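Local coordinates for protein KLLA0E08119p (PDB 3VA7) that probably catalyses the biotin- and ATP-dependent carboxylation of urea to urea-1-carboxylate, this chain being the urea carboxylase part of a longer multifunctional enzyme, at residues 676-681 against 736-741; 709-714 against 721-726; 338-343 against 348-353; 43-48 against 328-333. All coordinates share one frame; numbering follows the deposited sequence.

Contact 1: residues 676-681 against 736-741. With BTI (5-(hexahydro-2-oxo-1H-thieno[3,4-D]imidazol-6-yl)pentanal), chain B.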
# COMPACT_ATOMS: atom_id res chain seq x y z
N ASP A 676 -15.46 12.50 -37.07
CA ASP A 676 -14.85 13.75 -36.61
C ASP A 676 -13.40 13.46 -36.16
O ASP A 676 -12.57 14.38 -36.14
CB ASP A 676 -15.64 14.39 -35.44
CG ASP A 676 -16.08 13.38 -34.40
OD1 ASP A 676 -16.12 13.64 -33.18
OD2 ASP A 676 -16.36 12.25 -34.79
N LEU A 677 -13.11 12.18 -35.86
CA LEU A 677 -11.80 11.75 -35.35
C LEU A 677 -11.05 10.68 -36.21
O LEU A 677 -9.87 10.85 -36.48
CB LEU A 677 -11.94 11.26 -33.90
CG LEU A 677 -12.59 12.32 -33.02
CD1 LEU A 677 -13.25 11.76 -31.76
CD2 LEU A 677 -11.53 13.36 -32.70
N PHE A 678 -11.72 9.58 -36.55
CA PHE A 678 -11.16 8.52 -37.43
C PHE A 678 -11.77 8.51 -38.86
O PHE A 678 -12.96 8.73 -39.04
CB PHE A 678 -11.45 7.15 -36.86
CG PHE A 678 -10.83 6.89 -35.53
CD1 PHE A 678 -11.54 7.19 -34.36
CD2 PHE A 678 -9.57 6.30 -35.42
CE1 PHE A 678 -11.00 6.92 -33.12
CE2 PHE A 678 -9.01 6.02 -34.18
CZ PHE A 678 -9.73 6.33 -33.02
N LYS A 679 -10.98 8.18 -39.87
CA LYS A 679 -11.61 7.93 -41.17
C LYS A 679 -12.56 6.74 -41.12
O LYS A 679 -12.26 5.73 -40.46
CB LYS A 679 -10.57 7.76 -42.28
CG LYS A 679 -10.11 9.08 -42.81
CD LYS A 679 -8.90 8.96 -43.73
CE LYS A 679 -8.25 10.35 -43.94
NZ LYS A 679 -9.26 11.47 -43.64
N GLU A 680 -13.71 6.89 -41.81
CA GLU A 680 -14.65 5.79 -42.12
C GLU A 680 -14.00 4.44 -42.29
O GLU A 680 -14.32 3.52 -41.56
CB GLU A 680 -15.43 6.10 -43.41
CG GLU A 680 -16.86 6.66 -43.24
CD GLU A 680 -17.79 5.62 -42.68
OE1 GLU A 680 -18.52 5.90 -41.67
OE2 GLU A 680 -17.74 4.49 -43.25
N GLU A 681 -13.08 4.30 -43.26
CA GLU A 681 -12.51 2.97 -43.53
C GLU A 681 -11.77 2.41 -42.34
O GLU A 681 -11.84 1.19 -42.05
CB GLU A 681 -11.69 2.86 -44.84
CG GLU A 681 -10.67 3.93 -45.11
CD GLU A 681 -9.60 3.47 -46.14
OE1 GLU A 681 -9.00 4.36 -46.80
OE2 GLU A 681 -9.37 2.23 -46.30
N ILE A 736 -11.28 1.11 -25.46
CA ILE A 736 -10.16 0.71 -26.30
C ILE A 736 -9.47 2.01 -26.66
O ILE A 736 -9.93 2.76 -27.49
CB ILE A 736 -10.63 -0.18 -27.48
CG1 ILE A 736 -11.24 -1.46 -26.91
CG2 ILE A 736 -9.52 -0.62 -28.34
CD1 ILE A 736 -12.13 -2.17 -27.94
N ASN A 737 -8.38 2.28 -25.95
CA ASN A 737 -7.72 3.58 -25.92
C ASN A 737 -6.57 3.57 -26.90
O ASN A 737 -5.72 2.66 -26.84
CB ASN A 737 -7.17 3.77 -24.50
CG ASN A 737 -6.58 5.15 -24.23
OD1 ASN A 737 -5.56 5.23 -23.59
ND2 ASN A 737 -7.24 6.22 -24.65
N PHE A 738 -6.57 4.55 -27.79
CA PHE A 738 -5.53 4.69 -28.79
C PHE A 738 -4.38 5.60 -28.29
O PHE A 738 -4.39 6.84 -28.48
CB PHE A 738 -6.14 5.20 -30.12
CG PHE A 738 -6.60 4.08 -31.04
CD1 PHE A 738 -7.88 3.55 -30.94
CD2 PHE A 738 -5.75 3.54 -31.99
CE1 PHE A 738 -8.28 2.48 -31.75
CE2 PHE A 738 -6.14 2.49 -32.80
CZ PHE A 738 -7.40 1.96 -32.68
N THR A 739 -3.36 4.99 -27.66
CA THR A 739 -2.24 5.78 -27.11
C THR A 739 -1.34 6.02 -28.28
O THR A 739 -0.47 5.20 -28.56
CB THR A 739 -1.48 5.02 -26.02
OG1 THR A 739 -0.83 3.87 -26.62
CG2 THR A 739 -2.43 4.55 -24.93
N GLY A 740 -1.54 7.13 -28.97
CA GLY A 740 -0.89 7.32 -30.31
C GLY A 740 -1.53 6.36 -31.34
O GLY A 740 -2.77 6.31 -31.46
N ASP A 741 -0.71 5.57 -32.03
CA ASP A 741 -1.15 4.77 -33.15
C ASP A 741 -1.43 3.28 -32.77
O ASP A 741 -1.72 2.44 -33.62
CB ASP A 741 -0.13 4.90 -34.28
CG ASP A 741 -0.08 6.31 -34.86
OD1 ASP A 741 -1.14 6.80 -35.33
OD2 ASP A 741 1.02 6.94 -34.89
C11 BTI B . -0.47 -0.74 -20.33
O11 BTI B . 0.57 -0.15 -20.76
C10 BTI B . -1.85 -0.06 -20.11
C9 BTI B . -1.77 1.44 -20.40
C8 BTI B . -3.10 2.17 -20.53
C7 BTI B . -3.04 3.51 -21.29
C2 BTI B . -1.96 4.46 -20.83
S1 BTI B . -2.11 4.91 -19.13
C6 BTI B . -1.22 6.42 -19.32
C5 BTI B . -1.36 6.87 -20.76
N3 BTI B . -2.40 7.85 -20.67
C3 BTI B . -3.50 7.43 -21.24
O3 BTI B . -4.59 8.16 -21.34
N2 BTI B . -3.37 6.21 -21.72
C4 BTI B . -1.99 5.76 -21.61
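F678 and F738 make the contact between the two segments, and the neighbours of F738 carry it on toward the biotin group. Going along 736-741, the first side chain to matter is N737. With CG anti to the backbone N (chi1 -173°), its amide extends from the strand to the biotin ring, where OD1 of N737 accepts a hydrogen bond from the ureido N2 of the biotin group at 3.0 Å, with an N-H...O angle of 153°. The next side chain, F738, meets F678 in an edge-to-face pair: F678 brings its edge over the face of F738, with CE2 4.2 Å above the centre of that ring. The ring centroids are 5.4 Å apart and the planes stand at 64°. The closest atoms are CZ of F678 and CD1 of F738, at 3.9 Å, and Y682 and F686 pack on F738 as well. T739 lays its CG2 methyl 3.6 Å from C4 of the biotin ring, while its OG1 bonds to R703 and to the carbonyl of E742. The strand thus alternates: F738 packs on buried aromatic side chains, while N737 and T739 to either side of it in sequence line the biotin pocket of the carboxyltransferase domain.

Contact 2: residues 709-714 against 721-726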
# COMPACT_ATOMS: atom_id res chain seq x y z
N PRO A 709 -4.04 3.42 -37.43
CA PRO A 709 -5.20 4.32 -37.70
C PRO A 709 -5.05 5.33 -38.81
O PRO A 709 -3.93 5.78 -39.11
CB PRO A 709 -5.41 5.08 -36.37
CG PRO A 709 -4.65 4.29 -35.35
CD PRO A 709 -3.50 3.61 -36.07
N LYS A 710 -6.17 5.70 -39.41
CA LYS A 710 -6.16 6.79 -40.33
C LYS A 710 -6.99 7.86 -39.67
O LYS A 710 -8.17 7.66 -39.35
CB LYS A 710 -6.72 6.39 -41.71
CG LYS A 710 -6.28 5.02 -42.22
CD LYS A 710 -7.01 4.68 -43.49
CE LYS A 710 -6.08 4.05 -44.50
NZ LYS A 710 -5.94 2.62 -44.28
N TRP A 711 -6.35 8.98 -39.42
CA TRP A 711 -6.93 10.03 -38.64
C TRP A 711 -7.70 11.07 -39.46
O TRP A 711 -7.35 11.39 -40.59
CB TRP A 711 -5.83 10.70 -37.82
CG TRP A 711 -5.13 9.75 -36.91
CD1 TRP A 711 -3.85 9.26 -37.05
CD2 TRP A 711 -5.66 9.13 -35.73
NE1 TRP A 711 -3.54 8.41 -36.01
CE2 TRP A 711 -4.63 8.32 -35.18
CE3 TRP A 711 -6.88 9.22 -35.05
CZ2 TRP A 711 -4.79 7.59 -34.00
CZ3 TRP A 711 -7.05 8.48 -33.86
CH2 TRP A 711 -6.01 7.67 -33.36
N ALA A 712 -8.77 11.60 -38.88
CA ALA A 712 -9.61 12.55 -39.56
C ALA A 712 -9.04 13.91 -39.38
O ALA A 712 -9.40 14.80 -40.09
CB ALA A 712 -11.07 12.50 -39.02
N ARG A 713 -8.20 14.09 -38.38
CA ARG A 713 -7.61 15.39 -38.12
C ARG A 713 -6.12 15.25 -38.41
O ARG A 713 -5.60 14.12 -38.45
CB ARG A 713 -7.83 15.85 -36.66
CG ARG A 713 -9.27 15.90 -36.18
CD ARG A 713 -9.31 16.35 -34.73
NE ARG A 713 -8.64 15.39 -33.85
CZ ARG A 713 -8.41 15.54 -32.54
NH1 ARG A 713 -8.80 16.61 -31.90
NH2 ARG A 713 -7.76 14.59 -31.86
N SER A 714 -5.46 16.38 -38.63
CA SER A 714 -4.05 16.41 -38.99
C SER A 714 -3.20 16.39 -37.72
O SER A 714 -2.05 15.90 -37.75
CB SER A 714 -3.74 17.66 -39.83
OG SER A 714 -3.90 18.88 -39.09
N LEU A 721 -0.06 17.20 -30.31
CA LEU A 721 -0.01 17.20 -31.75
C LEU A 721 -0.52 15.92 -32.36
O LEU A 721 -1.18 15.95 -33.38
CB LEU A 721 1.38 17.55 -32.22
CG LEU A 721 1.54 19.06 -32.07
CD1 LEU A 721 2.95 19.50 -32.25
CD2 LEU A 721 0.64 19.76 -33.07
N HIS A 722 -0.28 14.78 -31.73
CA HIS A 722 -0.67 13.55 -32.40
C HIS A 722 -2.21 13.46 -32.53
O HIS A 722 -2.93 13.74 -31.56
CB HIS A 722 -0.13 12.38 -31.66
CG HIS A 722 -0.38 11.10 -32.35
ND1 HIS A 722 0.59 10.46 -33.09
CD2 HIS A 722 -1.48 10.32 -32.41
CE1 HIS A 722 0.09 9.33 -33.57
NE2 HIS A 722 -1.16 9.22 -33.16
N PRO A 723 -2.72 13.06 -33.72
CA PRO A 723 -4.15 13.22 -33.88
C PRO A 723 -5.00 12.39 -32.97
O PRO A 723 -6.18 12.68 -32.92
CB PRO A 723 -4.39 12.78 -35.33
CG PRO A 723 -3.08 12.94 -35.98
CD PRO A 723 -2.10 12.56 -34.95
N SER A 724 -4.46 11.40 -32.24
CA SER A 724 -5.23 10.65 -31.20
C SER A 724 -5.34 11.40 -29.87
O SER A 724 -6.08 10.96 -28.97
CB SER A 724 -4.59 9.32 -30.85
OG SER A 724 -3.43 9.52 -30.05
N ASN A 725 -4.54 12.46 -29.73
CA ASN A 725 -4.48 13.25 -28.50
C ASN A 725 -5.76 14.06 -28.34
O ASN A 725 -6.24 14.66 -29.30
CB ASN A 725 -3.26 14.20 -28.55
CG ASN A 725 -1.92 13.48 -28.46
OD1 ASN A 725 -1.79 12.26 -28.70
ND2 ASN A 725 -0.90 14.25 -28.12
N ALA A 726 -6.27 14.13 -27.11
CA ALA A 726 -7.60 14.62 -26.82
C ALA A 726 -7.50 15.42 -25.56
O ALA A 726 -6.67 15.12 -24.69
CB ALA A 726 -8.55 13.43 -26.60
O HOH W 1 -8.16 12.78 -35.35
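P723 sets its CB over one face of the W711 indole, the two side chains crossing at about a right angle; CB lies 3.9 Å from the centroid of the five-membered ring and 28° off its normal, a CH-pi contact. Farther along the same face, S724 brings its CB to CH2 of W711. P709 CB covers the opposite face, so the indole is held flat between two prolines. H722 reaches W711 obliquely, its NE2 near the indole NE1. Beside this packing, one nitrogen of R713 serves two carbonyls: NH2 donates to P723 O at 2.7 Å and to N725 O at 3.0 Å, approaching the first from above its carbonyl plane. The bend at chi3 (-63°) turns the guanidinium toward these carbonyls. A water bridges R713 NE, at 3.0 Å, to P723 O, at 3.1 Å, so that P723 O takes both NH2 and the water. What positions these acceptors is a type I turn from H722 to N725, closed by N725 N to H722 O at 2.8 Å. Farther out, the indole NE1 bonds to D741 OD1 and F678 packs on the ring, while S724 OG makes weak bonds to F738 O and G740 N. Were W711 an alanine, D741 OD1 would probably lose its indole donor and a gap would open between P709 and P723. The whole is a type I beta turn leading into strand 725-730 of the carboxyltransferase domain.

Contact 3: residues 338-343 against 348-353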
# COMPACT_ATOMS: atom_id res chain seq x y z
N VAL A 338 8.49 5.09 37.28
CA VAL A 338 9.38 6.15 36.74
C VAL A 338 9.37 7.40 37.62
O VAL A 338 10.41 7.98 37.84
CB VAL A 338 9.10 6.47 35.23
CG1 VAL A 338 9.80 7.79 34.75
CG2 VAL A 338 9.48 5.29 34.34
N GLU A 339 8.22 7.82 38.11
CA GLU A 339 8.18 9.06 38.93
C GLU A 339 9.04 8.84 40.18
O GLU A 339 9.93 9.64 40.48
CB GLU A 339 6.75 9.40 39.38
CG GLU A 339 6.70 10.65 40.29
CD GLU A 339 5.30 11.02 40.78
OE1 GLU A 339 5.19 11.92 41.64
OE2 GLU A 339 4.33 10.40 40.32
N TRP A 340 8.76 7.73 40.89
CA TRP A 340 9.55 7.28 42.01
C TRP A 340 11.04 7.24 41.70
O TRP A 340 11.82 7.85 42.40
CB TRP A 340 9.06 5.93 42.46
CG TRP A 340 7.96 6.01 43.42
CD1 TRP A 340 6.75 6.68 43.28
CD2 TRP A 340 7.94 5.42 44.73
NE1 TRP A 340 5.99 6.55 44.43
CE2 TRP A 340 6.68 5.77 45.33
CE3 TRP A 340 8.85 4.63 45.46
CZ2 TRP A 340 6.33 5.34 46.62
CZ3 TRP A 340 8.50 4.19 46.71
CH2 TRP A 340 7.26 4.55 47.29
N MET A 341 11.44 6.56 40.65
CA MET A 341 12.83 6.53 40.28
C MET A 341 13.37 7.96 40.21
O MET A 341 14.42 8.28 40.79
CB MET A 341 13.01 5.85 38.92
CG MET A 341 12.71 4.32 38.89
SD MET A 341 12.94 3.62 37.24
CE MET A 341 14.62 4.00 36.80
N LEU A 342 12.67 8.85 39.53
CA LEU A 342 13.20 10.17 39.35
C LEU A 342 13.41 10.85 40.72
O LEU A 342 14.45 11.48 40.96
CB LEU A 342 12.30 11.00 38.43
CG LEU A 342 12.35 10.58 36.95
CD1 LEU A 342 11.14 11.14 36.14
CD2 LEU A 342 13.65 10.96 36.30
N ARG A 343 12.42 10.72 41.60
CA ARG A 343 12.42 11.43 42.83
C ARG A 343 13.52 10.88 43.70
O ARG A 343 14.23 11.66 44.36
CB ARG A 343 11.08 11.32 43.54
CG ARG A 343 9.90 12.10 42.91
CD ARG A 343 8.73 12.16 43.92
NE ARG A 343 9.27 12.35 45.28
CZ ARG A 343 8.58 12.36 46.43
NH1 ARG A 343 7.24 12.20 46.46
NH2 ARG A 343 9.25 12.52 47.58
N ASP A 348 15.16 13.01 46.85
CA ASP A 348 13.93 13.58 47.36
C ASP A 348 13.02 12.35 47.38
O ASP A 348 11.90 12.33 46.84
CB ASP A 348 13.44 14.72 46.46
CG ASP A 348 12.08 15.28 46.87
OD1 ASP A 348 12.03 16.39 47.48
OD2 ASP A 348 11.04 14.65 46.57
N SER A 349 13.53 11.30 48.02
CA SER A 349 12.81 10.04 48.08
C SER A 349 11.47 10.14 48.87
O SER A 349 11.34 10.86 49.86
CB SER A 349 13.76 8.90 48.53
OG SER A 349 13.09 7.83 49.21
N PRO A 350 10.45 9.39 48.42
CA PRO A 350 9.27 9.15 49.28
C PRO A 350 9.74 8.64 50.62
O PRO A 350 10.68 7.87 50.68
CB PRO A 350 8.54 8.00 48.58
CG PRO A 350 8.98 8.10 47.14
CD PRO A 350 10.39 8.66 47.14
N ASP A 351 9.09 9.02 51.69
CA ASP A 351 9.50 8.48 52.99
C ASP A 351 9.06 6.98 53.18
O ASP A 351 7.90 6.71 53.49
CB ASP A 351 9.05 9.49 54.05
CG ASP A 351 8.61 8.88 55.33
OD1 ASP A 351 9.22 7.88 55.75
OD2 ASP A 351 7.65 9.48 55.91
N PHE A 352 10.00 6.05 52.99
CA PHE A 352 9.68 4.59 52.88
C PHE A 352 8.96 3.94 54.08
O PHE A 352 8.09 3.10 53.89
CB PHE A 352 10.95 3.75 52.64
CG PHE A 352 11.45 3.73 51.23
CD1 PHE A 352 11.09 4.70 50.31
CD2 PHE A 352 12.34 2.76 50.84
CE1 PHE A 352 11.59 4.69 49.04
CE2 PHE A 352 12.84 2.75 49.54
CZ PHE A 352 12.46 3.72 48.65
N ASP A 353 9.34 4.31 55.30
CA ASP A 353 8.79 3.66 56.50
C ASP A 353 7.32 4.03 56.69
O ASP A 353 6.57 3.37 57.45
CB ASP A 353 9.59 4.04 57.73
CG ASP A 353 11.10 3.92 57.52
OD1 ASP A 353 11.59 2.83 57.11
OD2 ASP A 353 11.78 4.94 57.79
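R343 meets D348 side-on: NE and NH2 both point to the same atom, the backbone oxygen of D348. The NE bond, 3.1 Å to D348 O, runs nearly along the C=O axis. NH2, 2.8 Å from D348 O, comes in from above the carbonyl plane, while the oxygen stays in the plane of the guanidinium. The chain gets there by a bend at chi3, which folds the guanidinium back toward the loop. The side chain of D348 adds a salt bridge, OD2 to NH2 of R343 at 3.0 Å, with carboxylate and guanidinium planes turned 56° apart. One arginine therefore holds both the backbone and the carboxylate of D348, and the loop is tied to the helix a second time by D348 N to R343 O at 3.0 Å.

P350 lies between the charged group and an aromatic one. Its CD sits over one face of the R343 guanidinium, 3.9 Å above the plane and toward the rim. Its CG stands almost exactly over the six-membered ring of W340, 3.6 Å from the centroid and 5° off the normal, a CH-pi contact. F352 lies beside W340 with its plane only 26° away, but slid so far that the rings barely overlap; they touch at W340 CZ3 and F352 CE1. S349 OG donates to P350 O within the loop. This is the C-terminal end of helix 337-345 with the following loop folded back along it, in the biotin carboxylase region of the enzyme.

Contact 4: residues 43-48 against 328-333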
# COMPACT_ATOMS: atom_id res chain seq x y z
N ALA A 43 10.91 4.70 25.91
CA ALA A 43 11.20 6.12 25.81
C ALA A 43 9.86 6.90 25.87
O ALA A 43 9.73 7.88 26.66
CB ALA A 43 11.98 6.43 24.58
N VAL A 44 8.88 6.45 25.08
CA VAL A 44 7.61 7.09 25.04
C VAL A 44 6.96 7.08 26.44
O VAL A 44 6.36 8.09 26.86
CB VAL A 44 6.66 6.45 24.00
CG1 VAL A 44 5.25 7.02 24.13
CG2 VAL A 44 7.18 6.66 22.56
N ARG A 45 7.08 5.96 27.16
CA ARG A 45 6.43 5.91 28.45
C ARG A 45 7.12 6.81 29.50
O ARG A 45 6.43 7.42 30.32
CB ARG A 45 6.26 4.45 28.93
CG ARG A 45 5.66 4.33 30.37
CD ARG A 45 6.69 3.86 31.33
NE ARG A 45 6.34 3.91 32.74
CZ ARG A 45 6.11 5.03 33.43
NH1 ARG A 45 6.16 6.22 32.85
NH2 ARG A 45 5.86 4.96 34.74
N ILE A 46 8.46 6.92 29.45
CA ILE A 46 9.19 7.71 30.42
C ILE A 46 8.79 9.13 30.15
O ILE A 46 8.50 9.91 31.07
CB ILE A 46 10.73 7.51 30.31
CG1 ILE A 46 11.15 6.22 31.02
CG2 ILE A 46 11.54 8.67 30.85
CD1 ILE A 46 12.50 5.61 30.49
N MET A 47 8.72 9.49 28.88
CA MET A 47 8.29 10.87 28.52
C MET A 47 6.90 11.30 28.98
O MET A 47 6.70 12.48 29.24
CB MET A 47 8.45 11.14 27.03
CG MET A 47 9.92 11.06 26.60
SD MET A 47 10.13 11.13 24.82
CE MET A 47 11.90 10.76 24.73
N LYS A 48 5.94 10.37 29.09
CA LYS A 48 4.61 10.79 29.56
C LYS A 48 4.73 11.26 30.98
O LYS A 48 4.11 12.27 31.36
CB LYS A 48 3.58 9.66 29.56
CG LYS A 48 3.15 9.18 28.22
CD LYS A 48 1.72 8.60 28.29
CE LYS A 48 1.22 8.23 29.73
NZ LYS A 48 -0.32 8.20 29.84
N ILE A 328 2.30 -3.75 34.99
CA ILE A 328 1.21 -4.44 35.70
C ILE A 328 1.19 -4.08 37.19
O ILE A 328 0.10 -3.85 37.80
CB ILE A 328 1.18 -5.96 35.47
CG1 ILE A 328 2.46 -6.64 35.92
CG2 ILE A 328 0.92 -6.26 34.00
CD1 ILE A 328 2.37 -8.11 35.90
N THR A 329 2.39 -3.97 37.76
CA THR A 329 2.61 -3.47 39.11
C THR A 329 1.97 -2.08 39.29
O THR A 329 1.29 -1.80 40.32
CB THR A 329 4.15 -3.45 39.43
OG1 THR A 329 4.66 -4.79 39.31
CG2 THR A 329 4.43 -2.96 40.80
N GLU A 330 2.17 -1.22 38.29
CA GLU A 330 1.57 0.15 38.35
C GLU A 330 0.02 0.12 38.34
O GLU A 330 -0.63 1.01 38.87
CB GLU A 330 2.11 1.05 37.22
CG GLU A 330 3.60 1.37 37.33
CD GLU A 330 4.12 2.35 36.27
OE1 GLU A 330 3.39 2.60 35.27
OE2 GLU A 330 5.25 2.89 36.44
N MET A 331 -0.56 -0.93 37.76
CA MET A 331 -1.99 -0.93 37.63
C MET A 331 -2.48 -1.27 39.02
O MET A 331 -3.40 -0.60 39.52
CB MET A 331 -2.49 -1.98 36.61
CG MET A 331 -2.23 -1.67 35.15
SD MET A 331 -3.43 -0.49 34.46
CE MET A 331 -2.36 0.95 34.71
N VAL A 332 -1.90 -2.30 39.63
CA VAL A 332 -2.46 -2.75 40.91
C VAL A 332 -2.18 -1.85 42.15
O VAL A 332 -2.87 -1.97 43.16
CB VAL A 332 -2.21 -4.21 41.20
CG1 VAL A 332 -2.61 -5.01 39.99
CG2 VAL A 332 -0.74 -4.45 41.54
N THR A 333 -1.23 -0.92 42.03
CA THR A 333 -0.82 -0.08 43.17
C THR A 333 -1.15 1.42 42.92
O THR A 333 -1.34 2.18 43.86
CB THR A 333 0.70 -0.28 43.43
OG1 THR A 333 1.46 0.18 42.31
CG2 THR A 333 1.02 -1.78 43.59
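Two helical segments, 43-48 and 328-333, stand well apart, with the CA atoms of R45 and E330 12.4 Å from each other, so a single pair of long side chains spans the gap. The contact is a buried salt bridge between two helices of the biotin carboxylase region: helix 40-53, which follows strand 33-36 of the parallel sheet, and helix 326-333, whose end forms the second segment. R45 and E330 reach for each other from opposite directions. R45, with CG anti to the backbone N (chi1 176°), points its chain across the gap and bends at chi2, and E330, extended beyond CG, covers the remaining distance. The carboxylate plane is turned 74° from that of the guanidinium. Both ends have other partners: the same R45 NH2 pairs with D336, NE bonds to H326 and NH1 to T49, while E330 OE1 pairs with R394 and OE2 accepts a hydrogen bond from L337 N. With a methionine at R45, the carboxylates of E330 and D336 would probably face each other without the positive charge they share, and the polar tie between the helices would be lost. In the bridge itself, R45 NH2 donates to the syn lone pair of E330 OE2 at 2.7 Å, with an N-H...O angle of 154° and the oxygen in the guanidinium plane.

Overall arrangement
The four contacts form two pairs on opposite sides of the chain's centre. Contacts 4 and 3 come first along the chain, in the biotin carboxylase part; their centres are about 15 Å apart, and V338 of helix 337-345 packs on R45 and I46 of helix 40-53. Contacts 1 and 2 follow in the carboxyltransferase domain. Contact 2 falls between the two segments of contact 1, with centres only about 7 Å apart; probable backbone hydrogen bonds L677-A712 and K679-K710 join them. Between the pairs, centres lie about 69 to 82 Å apart, so the two pairs lie in separate catalytic parts, which the biotin carried on its own domain would have to serve in turn.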